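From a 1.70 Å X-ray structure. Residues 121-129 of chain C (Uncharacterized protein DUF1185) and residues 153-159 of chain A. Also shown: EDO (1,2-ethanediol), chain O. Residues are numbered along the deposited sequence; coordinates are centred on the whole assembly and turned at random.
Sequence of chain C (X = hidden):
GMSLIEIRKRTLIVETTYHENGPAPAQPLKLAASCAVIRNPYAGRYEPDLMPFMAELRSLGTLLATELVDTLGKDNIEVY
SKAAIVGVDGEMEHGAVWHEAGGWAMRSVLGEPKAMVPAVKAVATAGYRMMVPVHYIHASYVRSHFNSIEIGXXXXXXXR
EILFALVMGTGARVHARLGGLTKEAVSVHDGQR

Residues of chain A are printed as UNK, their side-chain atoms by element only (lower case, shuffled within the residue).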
# COMPACT_ATOMS: atom_id res chain seq x y z
N LYS C 121 -10.82 -4.94 14.04
CA LYS C 121 -9.68 -4.25 14.66
C LYS C 121 -8.40 -4.81 14.16
O LYS C 121 -8.38 -5.92 13.67
CB LYS C 121 -9.73 -4.31 16.18
CG LYS C 121 -9.73 -5.67 16.73
CD LYS C 121 -9.84 -5.67 18.23
CE LYS C 121 -10.00 -7.04 18.78
NZ LYS C 121 -11.21 -7.75 18.35
N ALA C 122 -7.35 -4.02 14.36
CA ALA C 122 -6.02 -4.37 13.94
C ALA C 122 -4.97 -3.62 14.70
O ALA C 122 -5.21 -2.57 15.25
CB ALA C 122 -5.83 -4.09 12.43
N VAL C 123 -3.77 -4.23 14.75
CA VAL C 123 -2.58 -3.53 15.23
C VAL C 123 -1.85 -3.25 13.93
O VAL C 123 -1.58 -4.18 13.15
CB VAL C 123 -1.76 -4.34 16.22
CG1 VAL C 123 -0.46 -3.58 16.64
CG2 VAL C 123 -2.58 -4.72 17.47
N ALA C 124 -1.50 -1.98 13.67
CA ALA C 124 -0.95 -1.65 12.37
C ALA C 124 -0.07 -0.41 12.38
O ALA C 124 0.04 0.28 13.36
CB ALA C 124 -2.06 -1.53 11.32
N THR C 125 0.57 -0.19 11.25
CA THR C 125 1.42 1.00 11.08
C THR C 125 0.54 2.23 10.75
O THR C 125 -0.62 2.09 10.35
CB THR C 125 2.42 0.79 9.93
OG1 THR C 125 1.69 0.58 8.74
CG2 THR C 125 3.26 -0.40 10.17
N ALA C 126 1.10 3.42 10.98
CA ALA C 126 0.43 4.66 10.65
C ALA C 126 0.01 4.61 9.18
O ALA C 126 0.80 4.29 8.30
CB ALA C 126 1.38 5.88 10.89
N GLY C 127 -1.23 5.01 8.93
CA GLY C 127 -1.74 5.05 7.57
C GLY C 127 -2.51 3.81 7.15
O GLY C 127 -3.13 3.79 6.09
N TYR C 128 -2.53 2.80 8.00
CA TYR C 128 -3.27 1.57 7.67
C TYR C 128 -4.73 1.91 7.42
O TYR C 128 -5.36 2.69 8.15
CB TYR C 128 -3.14 0.54 8.81
CG TYR C 128 -3.72 -0.82 8.47
CD1 TYR C 128 -3.06 -1.66 7.61
CD2 TYR C 128 -4.95 -1.24 9.01
CE1 TYR C 128 -3.57 -2.88 7.28
CE2 TYR C 128 -5.46 -2.50 8.66
CZ TYR C 128 -4.75 -3.29 7.80
OH TYR C 128 -5.19 -4.55 7.39
N ARG C 129 -5.24 1.34 6.34
CA ARG C 129 -6.61 1.49 5.88
C ARG C 129 -7.35 0.19 6.13
O ARG C 129 -6.86 -0.88 5.79
CB ARG C 129 -6.69 1.75 4.37
CG ARG C 129 -5.81 2.78 3.76
CD ARG C 129 -6.18 4.14 4.12
NE ARG C 129 -7.57 4.51 3.88
CZ ARG C 129 -8.14 5.61 4.35
NH1 ARG C 129 -7.43 6.49 5.04
NH2 ARG C 129 -9.41 5.84 4.13
N UNK A 153 3.17 -10.53 6.59
CA UNK A 153 2.26 -10.67 7.72
C UNK A 153 1.81 -9.28 8.10
O UNK A 153 2.61 -8.38 8.29
c UNK A 153 2.06 -11.32 10.19
c UNK A 153 2.94 -11.40 8.90
c UNK A 153 3.20 -12.87 8.51
c UNK A 153 4.13 -13.66 9.53
N UNK A 154 0.51 -9.10 8.24
CA UNK A 154 -0.04 -7.78 8.41
C UNK A 154 0.59 -6.93 9.50
O UNK A 154 0.84 -5.74 9.29
c UNK A 154 -1.54 -7.90 8.62
c UNK A 154 -2.26 -6.12 10.28
o UNK A 154 -2.44 -6.93 11.19
c UNK A 154 -2.26 -6.57 8.82
n UNK A 154 -2.09 -4.83 10.49
N UNK A 155 0.86 -7.54 10.63
CA UNK A 155 1.33 -6.81 11.83
C UNK A 155 2.78 -7.14 12.17
O UNK A 155 3.18 -7.03 13.32
c UNK A 155 0.43 -7.14 13.00
o UNK A 155 0.84 -9.49 12.69
c UNK A 155 0.63 -8.57 13.51
o UNK A 155 0.58 -8.74 14.76
N UNK A 156 3.54 -7.45 11.13
CA UNK A 156 4.95 -7.82 11.27
C UNK A 156 5.78 -7.52 10.04
O UNK A 156 5.23 -7.37 8.94
c UNK A 156 5.08 -9.32 11.59
N UNK A 157 7.10 -7.34 10.23
CA UNK A 157 7.81 -7.23 11.52
C UNK A 157 7.55 -5.85 12.11
O UNK A 157 7.60 -4.83 11.41
c UNK A 157 8.01 -7.05 9.09
c UNK A 157 9.33 -6.73 9.74
c UNK A 157 9.27 -7.39 11.10
N UNK A 158 7.29 -5.83 13.39
CA UNK A 158 7.18 -4.58 14.12
C UNK A 158 8.63 -4.07 14.23
O UNK A 158 9.57 -4.82 13.91
c UNK A 158 2.07 -6.20 17.11
n UNK A 158 2.25 -5.75 18.32
n UNK A 158 0.99 -6.86 16.80
n UNK A 158 2.98 -6.00 16.18
c UNK A 158 6.45 -4.76 15.44
c UNK A 158 5.02 -5.27 15.20
c UNK A 158 4.27 -5.36 16.43
N UNK A 159 8.84 -2.83 14.66
CA UNK A 159 10.21 -2.26 14.56
C UNK A 159 11.37 -3.08 15.11
O UNK A 159 12.50 -3.08 14.51
c UNK A 159 7.84 -1.77 14.99
c UNK A 159 10.06 -0.93 15.32
c UNK A 159 8.65 -0.50 14.94
C1 EDO O . -0.89 -12.82 8.36
O1 EDO O . -1.34 -11.47 8.18
C2 EDO O . -2.00 -13.77 7.93
O2 EDO O . -2.51 -13.36 6.64
O HOH W 1 -3.50 -6.97 13.71
O HOH W 2 0.59 -2.52 9.28

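Position 153 of chain A carries four side-chain carbons, forked at the first, with one arm two carbons long. None of them comes near the chain C stretch. A fork at CB with unequal arms identifies Ile A153.

Position 154 has three side-chain carbons, the third bearing one oxygen and one nitrogen. Its CA-to-CB bond points toward chain C, and the nitrogen lies 2.8 Å from Val C123 O, 3.4 Å from Ala C124 CB and over one face of the Tyr C128 ring. A primary amide two methylenes from the backbone makes this Gln A154. NE2 donates a hydrogen bond to Val C123 O with an N-H...acceptor angle of 159°. The choice of amide end follows from this contact, because a carbonyl facing a carbonyl could not bond; OE1 instead accepts from water 1 at 2.7 Å. On the backbone, Gln A154 N donates to O1 of the ethanediol at 3.0 Å.

Position 155 shows two side-chain carbons, the second carrying two oxygens, and its CB lies 3.6 Å from Val C123 O. This short carboxylate is Asp A155.

A single side-chain carbon at position 156, out of reach of chain C, gives Ala A156. Its N bonds Ile A153 O at 3.1 Å, closing a type I turn.

At position 157 three carbons close a ring onto the backbone nitrogen, out of reach of the chain C stretch. This is Pro A157, and the peptide bond before it is cis.

Position 158 has three carbons, a nitrogen, then a carbon with two further nitrogens. Although its CA-to-CB bond points sideways, the extended chain brings a terminal nitrogen to 3.6 Å from Val C123 CG1, which lies over one face of the planar end group. That group is a guanidinium, and the residue is Arg A158. NH2 also forms a salt bridge with Asp A155 OD2 at 2.8 Å, and NE donates to Asp A155 O at 3.0 Å.

Position 159 again has three carbons in a ring closed on the backbone nitrogen and makes no contact with chain C; it is Pro A159.

The contact is small and centres on Val C123. Its carbonyl receives the one direct hydrogen bond between the stretches, and its side chain packs on an arginine held by Asp A155. Water extends the polar pairing: water 1 accepts from Val C123 N at 2.9 Å while donating to Gln A154 OE1, and water 2 links Thr C125 N, at 3.1 Å, to Gln A154 O, at 3.2 Å.

Chain A, residues 153-159: IQDAPRP
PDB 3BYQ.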